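Local coordinates for protein activator of 2-hydroxyisocaproyl-CoA dehydratase (Clostridium difficile, PDB 4EHU) that transfers one electron to (R)-2-hydroxyisocaproyl-CoA dehydratase, coupled to ATP hydrolysis, as a homodimer holding a single [4Fe-4S] cluster, at residues A137-V142 with S170-H175; V107-N112 with G205-V210; C82-V87 with R95-I100. All coordinates share one frame; numbering follows the deposited sequence. Where two conformers were deposited one is given.

Contact 1 of 3, residues A137-V142 with S170-H175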
# COMPACT_ATOMS: atom_id res chain seq x y z
N ALA A 137 1.30 -1.88 14.57
CA ALA A 137 1.04 -2.14 15.99
C ALA A 137 0.83 -3.64 16.21
O ALA A 137 1.29 -4.20 17.21
CB ALA A 137 -0.19 -1.35 16.45
N LYS A 138 0.14 -4.28 15.27
CA LYS A 138 -0.13 -5.71 15.35
C LYS A 138 1.17 -6.50 15.29
O LYS A 138 1.37 -7.46 16.04
CB LYS A 138 -1.07 -6.13 14.22
CG LYS A 138 -1.51 -7.58 14.25
CD LYS A 138 -2.43 -7.88 13.07
CE LYS A 138 -3.02 -9.28 13.13
NZ LYS A 138 -3.94 -9.56 11.98
N ILE A 139 2.08 -6.09 14.41
CA ILE A 139 3.32 -6.82 14.22
C ILE A 139 4.26 -6.70 15.41
O ILE A 139 4.92 -7.67 15.79
CB ILE A 139 4.05 -6.32 12.97
CG1 ILE A 139 3.15 -6.49 11.76
CG2 ILE A 139 5.35 -7.09 12.77
CD1 ILE A 139 3.63 -5.72 10.58
N ILE A 140 4.34 -5.51 16.00
CA ILE A 140 5.23 -5.30 17.14
C ILE A 140 4.52 -5.66 18.45
O ILE A 140 5.13 -5.61 19.51
CB ILE A 140 5.77 -3.86 17.18
CG1 ILE A 140 4.64 -2.87 17.42
CG2 ILE A 140 6.50 -3.53 15.87
CD1 ILE A 140 5.13 -1.45 17.61
N GLU A 141 3.26 -6.03 18.34
CA GLU A 141 2.45 -6.50 19.46
C GLU A 141 2.31 -5.48 20.60
O GLU A 141 2.54 -5.78 21.76
CB GLU A 141 2.99 -7.84 19.97
CG GLU A 141 3.01 -8.89 18.87
CD GLU A 141 3.48 -10.25 19.34
OE1 GLU A 141 4.06 -10.33 20.44
OE2 GLU A 141 3.26 -11.23 18.60
N VAL A 142 1.91 -4.27 20.24
CA VAL A 142 1.46 -3.30 21.23
C VAL A 142 0.18 -2.67 20.72
O VAL A 142 -0.10 -2.70 19.53
CB VAL A 142 2.50 -2.21 21.47
CG1 VAL A 142 3.83 -2.83 21.90
CG2 VAL A 142 2.66 -1.36 20.25
N SER A 170 7.91 -5.68 6.30
CA SER A 170 9.07 -6.57 6.28
C SER A 170 10.29 -5.96 6.97
O SER A 170 11.04 -6.67 7.64
CB SER A 170 9.42 -6.94 4.85
OG SER A 170 8.40 -7.74 4.29
N GLU A 171 10.50 -4.66 6.81
CA GLU A 171 11.63 -4.02 7.51
C GLU A 171 11.44 -4.06 9.01
O GLU A 171 12.39 -4.27 9.73
CB GLU A 171 11.85 -2.56 7.07
CG GLU A 171 12.27 -2.46 5.61
CD GLU A 171 12.59 -1.03 5.19
OE1 GLU A 171 13.48 -0.40 5.80
OE2 GLU A 171 11.95 -0.54 4.24
N VAL A 172 10.21 -3.84 9.47
CA VAL A 172 9.91 -3.82 10.90
C VAL A 172 10.08 -5.23 11.48
O VAL A 172 10.65 -5.40 12.55
CB VAL A 172 8.48 -3.27 11.16
CG1 VAL A 172 8.03 -3.54 12.59
CG2 VAL A 172 8.44 -1.78 10.87
N ILE A 173 9.63 -6.24 10.75
CA ILE A 173 9.88 -7.62 11.15
C ILE A 173 11.38 -7.87 11.30
O ILE A 173 11.81 -8.51 12.25
CB ILE A 173 9.25 -8.60 10.15
CG1 ILE A 173 7.74 -8.52 10.29
CG2 ILE A 173 9.74 -10.04 10.41
CD1 ILE A 173 6.98 -9.33 9.24
N SER A 174 12.18 -7.36 10.37
CA SER A 174 13.62 -7.55 10.44
C SER A 174 14.22 -6.84 11.63
O SER A 174 15.14 -7.36 12.27
CB SER A 174 14.29 -7.07 9.16
OG SER A 174 13.96 -7.94 8.10
N HIS A 175 13.72 -5.65 11.92
CA HIS A 175 14.19 -4.90 13.08
C HIS A 175 13.88 -5.66 14.37
O HIS A 175 14.70 -5.69 15.28
CB HIS A 175 13.57 -3.51 13.13
CG HIS A 175 14.15 -2.55 12.14
ND1 HIS A 175 15.50 -2.30 12.04
CD2 HIS A 175 13.55 -1.71 11.26
CE1 HIS A 175 15.71 -1.37 11.12
NE2 HIS A 175 14.54 -1.00 10.63
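At a helix-helix interface, I139 and I140 near the C-terminal end of helix 130-140 meet V172 and I173 on helix 165-177, and the backbones come closest between the CA atoms of I139 and I173, 7.3 Å apart. Two methyl-led contacts carry the pairing, and no hydrogen bond crosses it. I139 points its CB at the neighbouring helix and touches with its short branch: CG2 lies 3.7 Å from CG1 of I173, the two side chains crossing at about a right angle. With CG1 at a chi1 of -58°, I139 places CG2 opposite its backbone N, and this methyl is the atom that makes the contact. One residue on, CG2 of I140 stands 3.6 Å from CG1 of V172, and these two side chains meet at a slant. I140 is the less usual rotamer: at a chi1 of 65° its CG1 sits between N and the carbonyl carbon, while CG2 is the branch presented to V172. Just beyond this pair the first helix stops in a Schellman motif. E141 takes a positive phi of 59° as the C-prime residue, V142 N returns to A137 O at 3.1 Å, and the inner bond, E141 N to K138 O, is weak at 3.3 Å. Behind the isoleucines the apolar layer continues onto helix 182-204, where I140 rests on I182 and V186 and V172 on I185, and onto L147 of helix 147-151, which I140 also touches. On another side of helix 165-177, E171 accepts hydrogen bonds from the loop at S161 and S162, and S170 OG bonds R131 of the second subunit.

Contact 2 of 3, residues V107-N112 with G205-V210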
# COMPACT_ATOMS: atom_id res chain seq x y z
N VAL A 107 -5.68 16.98 3.89
CA VAL A 107 -5.14 18.26 4.30
C VAL A 107 -5.97 19.38 3.71
O VAL A 107 -6.13 19.49 2.48
CB VAL A 107 -3.67 18.43 3.90
CG1 VAL A 107 -3.15 19.78 4.36
CG2 VAL A 107 -2.84 17.31 4.50
N LEU A 108 -6.52 20.20 4.60
CA LEU A 108 -7.42 21.27 4.22
C LEU A 108 -6.73 22.58 4.47
O LEU A 108 -6.15 22.81 5.57
CB LEU A 108 -8.68 21.25 5.10
CG LEU A 108 -9.72 20.15 4.86
CD1 LEU A 108 -9.20 18.77 5.25
CD2 LEU A 108 -10.99 20.50 5.69
N LYS A 109 -6.79 23.47 3.49
CA LYS A 109 -6.37 24.84 3.70
C LYS A 109 -7.63 25.69 3.73
O LYS A 109 -8.48 25.58 2.85
CB LYS A 109 -5.43 25.31 2.58
CG LYS A 109 -5.10 26.79 2.66
CD LYS A 109 -4.08 27.20 1.61
CE LYS A 109 -3.16 28.30 2.12
NZ LYS A 109 -1.86 27.75 2.61
N LEU A 110 -7.75 26.53 4.75
CA LEU A 110 -8.95 27.34 4.91
C LEU A 110 -8.61 28.82 4.74
O LEU A 110 -7.49 29.23 5.04
CB LEU A 110 -9.53 27.17 6.32
CG LEU A 110 -9.78 25.73 6.76
CD1 LEU A 110 -10.38 25.71 8.17
CD2 LEU A 110 -10.70 25.02 5.76
N ASP A 111 -9.59 29.60 4.28
CA ASP A 111 -9.44 31.05 4.22
C ASP A 111 -9.78 31.64 5.58
O ASP A 111 -9.99 30.91 6.53
CB ASP A 111 -10.28 31.68 3.10
CG ASP A 111 -11.80 31.54 3.31
OD1 ASP A 111 -12.29 31.16 4.39
OD2 ASP A 111 -12.55 31.81 2.35
N ASN A 112 -9.86 32.96 5.65
CA ASN A 112 -10.09 33.63 6.94
C ASN A 112 -11.52 33.43 7.44
O ASN A 112 -11.85 33.79 8.57
CB ASN A 112 -9.76 35.12 6.84
CG ASN A 112 -8.28 35.37 6.67
OD1 ASN A 112 -7.45 34.57 7.13
ND2 ASN A 112 -7.92 36.47 6.02
N GLY A 205 1.25 24.19 1.27
CA GLY A 205 1.81 25.36 1.92
C GLY A 205 1.28 25.50 3.33
O GLY A 205 0.10 25.80 3.53
N VAL A 206 2.14 25.29 4.32
CA VAL A 206 1.68 25.33 5.71
C VAL A 206 1.26 26.75 6.09
O VAL A 206 1.92 27.73 5.74
CB VAL A 206 2.76 24.79 6.68
CG1 VAL A 206 3.93 25.74 6.76
CG2 VAL A 206 2.15 24.55 8.06
N GLN A 207 0.13 26.87 6.78
CA GLN A 207 -0.27 28.16 7.32
C GLN A 207 -0.84 27.98 8.71
O GLN A 207 -1.73 27.16 8.92
CB GLN A 207 -1.31 28.84 6.41
CG GLN A 207 -1.46 30.32 6.70
CD GLN A 207 -2.32 31.02 5.68
OE1 GLN A 207 -2.88 30.38 4.78
NE2 GLN A 207 -2.44 32.33 5.80
N ARG A 208 -0.32 28.73 9.68
CA ARG A 208 -0.81 28.65 11.05
C ARG A 208 -2.20 29.30 11.18
O ARG A 208 -2.51 30.24 10.45
CB ARG A 208 0.16 29.34 12.00
CG ARG A 208 1.56 28.79 11.90
CD ARG A 208 2.49 29.45 12.91
NE ARG A 208 2.24 28.97 14.27
CZ ARG A 208 2.91 29.38 15.34
NH1 ARG A 208 3.87 30.29 15.21
NH2 ARG A 208 2.63 28.88 16.53
N ASN A 209 -3.02 28.82 12.10
CA ASN A 209 -2.67 27.72 12.99
C ASN A 209 -2.88 26.40 12.28
O ASN A 209 -3.81 26.25 11.49
CB ASN A 209 -3.56 27.73 14.23
CG ASN A 209 -3.20 28.85 15.20
OD1 ASN A 209 -2.03 29.16 15.39
ND2 ASN A 209 -4.21 29.46 15.80
N VAL A 210 -2.00 25.44 12.58
CA VAL A 210 -2.07 24.10 12.01
C VAL A 210 -2.69 23.21 13.06
O VAL A 210 -2.21 23.16 14.21
CB VAL A 210 -0.68 23.57 11.64
CG1 VAL A 210 -0.77 22.17 11.06
CG2 VAL A 210 0.00 24.52 10.68
O HOH W 1 -5.46 30.83 4.28
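Q207 OE1 receives a hydrogen bond from a water at 2.7 Å, and the same oxygen is approached by the end of K109, whose CE lies 3.4 Å away. The water donates its second proton to L110 O, also at 2.7 Å. From oxygen to oxygen through the water the angle is about 125°, so it bridges two acceptors with both protons used. These groups join strand 105-110, in the second sheet of the actin-like fold, to the irregular link between helix 182-204 and strand 210-213. K109 is the strand residue that spans the gap: its CB points toward the link, its CG lies opposite the backbone N, and the chain then bends at both chi3 and chi4, which turns NZ to within 2.9 Å of G205 O. The aliphatic part of K109 is packed against I204 and L117. Q207 crosses the lysine chain at about a right angle, extended beyond CG, and brings its amide oxygen alongside the charged end, where the positive charge probably favours it. G205 leaves the helix with a positive phi of 89°, a conformation in which a CB would press on the preceding carbonyl oxygen. Further along the link, a cis peptide precedes N209. N209 ND2 bonds P92 O, tying the link to the chain before strand 96-100. CB of Q207 lies 4.0 Å from NZ of K109.

Contact 3 of 3, residues C82-V87 with R95-I100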
# COMPACT_ATOMS: atom_id res chain seq x y z
N CYS A 82 -17.50 19.26 7.74
CA CYS A 82 -17.73 18.96 9.14
C CYS A 82 -16.44 19.09 9.97
O CYS A 82 -16.48 19.67 11.04
CB CYS A 82 -18.37 17.60 9.33
SG CYS A 82 -20.11 17.56 8.77
N HIS A 83 -15.31 18.57 9.49
CA HIS A 83 -14.08 18.76 10.28
C HIS A 83 -13.71 20.23 10.38
O HIS A 83 -13.30 20.69 11.43
CB HIS A 83 -12.91 17.96 9.70
CG HIS A 83 -12.91 16.52 10.09
ND1 HIS A 83 -12.71 16.10 11.39
CD2 HIS A 83 -13.03 15.40 9.34
CE1 HIS A 83 -12.73 14.78 11.43
NE2 HIS A 83 -12.94 14.33 10.20
N ALA A 84 -13.85 20.99 9.30
CA ALA A 84 -13.52 22.41 9.37
C ALA A 84 -14.42 23.13 10.37
O ALA A 84 -13.93 23.94 11.16
CB ALA A 84 -13.63 23.06 8.00
N ARG A 85 -15.72 22.82 10.35
CA ARG A 85 -16.66 23.48 11.25
C ARG A 85 -16.34 23.13 12.70
O ARG A 85 -16.35 24.01 13.58
CB ARG A 85 -18.09 23.03 10.88
CG ARG A 85 -19.19 23.66 11.76
CD ARG A 85 -19.28 25.16 11.56
NE ARG A 85 -20.27 25.77 12.45
CZ ARG A 85 -21.58 25.73 12.24
NH1 ARG A 85 -22.05 25.12 11.16
NH2 ARG A 85 -22.42 26.30 13.11
N GLY A 86 -16.07 21.85 12.94
CA GLY A 86 -15.74 21.38 14.28
C GLY A 86 -14.45 22.02 14.80
O GLY A 86 -14.42 22.54 15.93
N VAL A 87 -13.41 22.02 13.98
CA VAL A 87 -12.15 22.61 14.39
C VAL A 87 -12.32 24.11 14.64
O VAL A 87 -11.83 24.63 15.63
CB VAL A 87 -11.06 22.37 13.33
CG1 VAL A 87 -9.83 23.21 13.63
CG2 VAL A 87 -10.72 20.89 13.29
N ARG A 95 -5.94 27.68 9.95
CA ARG A 95 -5.77 27.81 8.50
C ARG A 95 -5.33 26.52 7.81
O ARG A 95 -5.51 26.38 6.59
CB ARG A 95 -4.78 28.93 8.16
CG ARG A 95 -5.18 30.31 8.71
CD ARG A 95 -6.37 30.90 7.98
NE ARG A 95 -6.70 32.24 8.47
CZ ARG A 95 -7.57 32.51 9.44
NH1 ARG A 95 -8.22 31.54 10.05
NH2 ARG A 95 -7.79 33.77 9.81
N THR A 96 -4.77 25.57 8.56
CA THR A 96 -4.44 24.27 7.99
C THR A 96 -5.00 23.18 8.89
O THR A 96 -4.76 23.20 10.10
CB THR A 96 -2.91 24.11 7.87
OG1 THR A 96 -2.37 25.24 7.17
CG2 THR A 96 -2.57 22.83 7.12
N ILE A 97 -5.79 22.26 8.33
CA ILE A 97 -6.28 21.11 9.09
C ILE A 97 -5.74 19.83 8.47
O ILE A 97 -5.86 19.61 7.27
CB ILE A 97 -7.83 21.05 9.11
CG1 ILE A 97 -8.38 22.27 9.84
CG2 ILE A 97 -8.31 19.76 9.81
CD1 ILE A 97 -9.93 22.36 9.79
N ILE A 98 -5.14 18.99 9.30
CA ILE A 98 -4.62 17.71 8.88
C ILE A 98 -5.45 16.65 9.54
O ILE A 98 -5.39 16.48 10.75
CB ILE A 98 -3.15 17.54 9.32
CG1 ILE A 98 -2.32 18.69 8.77
CG2 ILE A 98 -2.60 16.18 8.84
CD1 ILE A 98 -0.90 18.84 9.48
N ASP A 99 -6.25 15.93 8.74
CA ASP A 99 -7.11 14.89 9.26
C ASP A 99 -6.52 13.54 8.88
O ASP A 99 -6.61 13.12 7.74
CB ASP A 99 -8.52 15.04 8.65
CG ASP A 99 -9.37 13.78 8.77
OD1 ASP A 99 -9.23 13.06 9.78
OD2 ASP A 99 -10.19 13.51 7.84
N ILE A 100 -5.90 12.86 9.84
CA ILE A 100 -5.39 11.53 9.53
C ILE A 100 -6.35 10.50 10.09
O ILE A 100 -6.48 10.37 11.30
CB ILE A 100 -3.98 11.30 10.10
CG1 ILE A 100 -3.05 12.42 9.62
CG2 ILE A 100 -3.49 9.94 9.61
CD1 ILE A 100 -1.56 12.34 10.24
O HOH W 2 -12.41 12.13 8.18
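From strand 96-100, I97 sends its CB toward V87 and A84 of helix 79-90. A chi1 of -64° sets CG1 opposite the carbonyl carbon, 4.2 Å from V87 CG1, and an extended chi2 carries CD1 to the helix. CD1 does most of the touching: it lies 3.6 Å from A84 CA and 3.7 Å from V87 CB, V87 reaching toward I97 tip to tip. The methyl thus abuts the helix backbone, beside the small A84. Here helix 79-90 covers the central strand of the second sheet of the actin-like fold, their N-to-C directions 120° apart. Two residues along the strand, D99 brings its carboxylate over one face of the H83 ring. The planes are 38° apart, and OD2 is 3.7 Å from H83 NE2, without a direct hydrogen bond. A water lies 3.0 Å from H83 NE2 and 2.6 Å from D99 OD2 and bridges the two. H83 ND1 is hydrogen-bonded to T243 OG1, which probably helps to hold the ring's rotation. This polar end adjoins the nucleotide site: a bound magnesium ion lies about 4 Å from the H83 side chain, and the ATP analogue about 4 Å from D99's.

Contact 3 comes first, closing a short loop of seven residues between helix 79-90 and strand 96-100. After the turn carrying the ATP-binding G102, Q103 and D104, the chain enters strand 105-110, where contact 2 opens; it closes only after 92 more residues, at the link before strand 210-213. Contact 1 is nested inside that long loop, pairing helices 130-140 and 165-177. Contacts 2 and 3 are neighbours, with centres 9 Å apart: L108 N and I97 O lie 2.8 Å apart in a probable hydrogen bond between adjacent strands, and Q207 O probably bonds T96 OG1. Contact 1 lies apart in the helical region, its centre 34 Å from contact 2's and 31 Å from contact 3's.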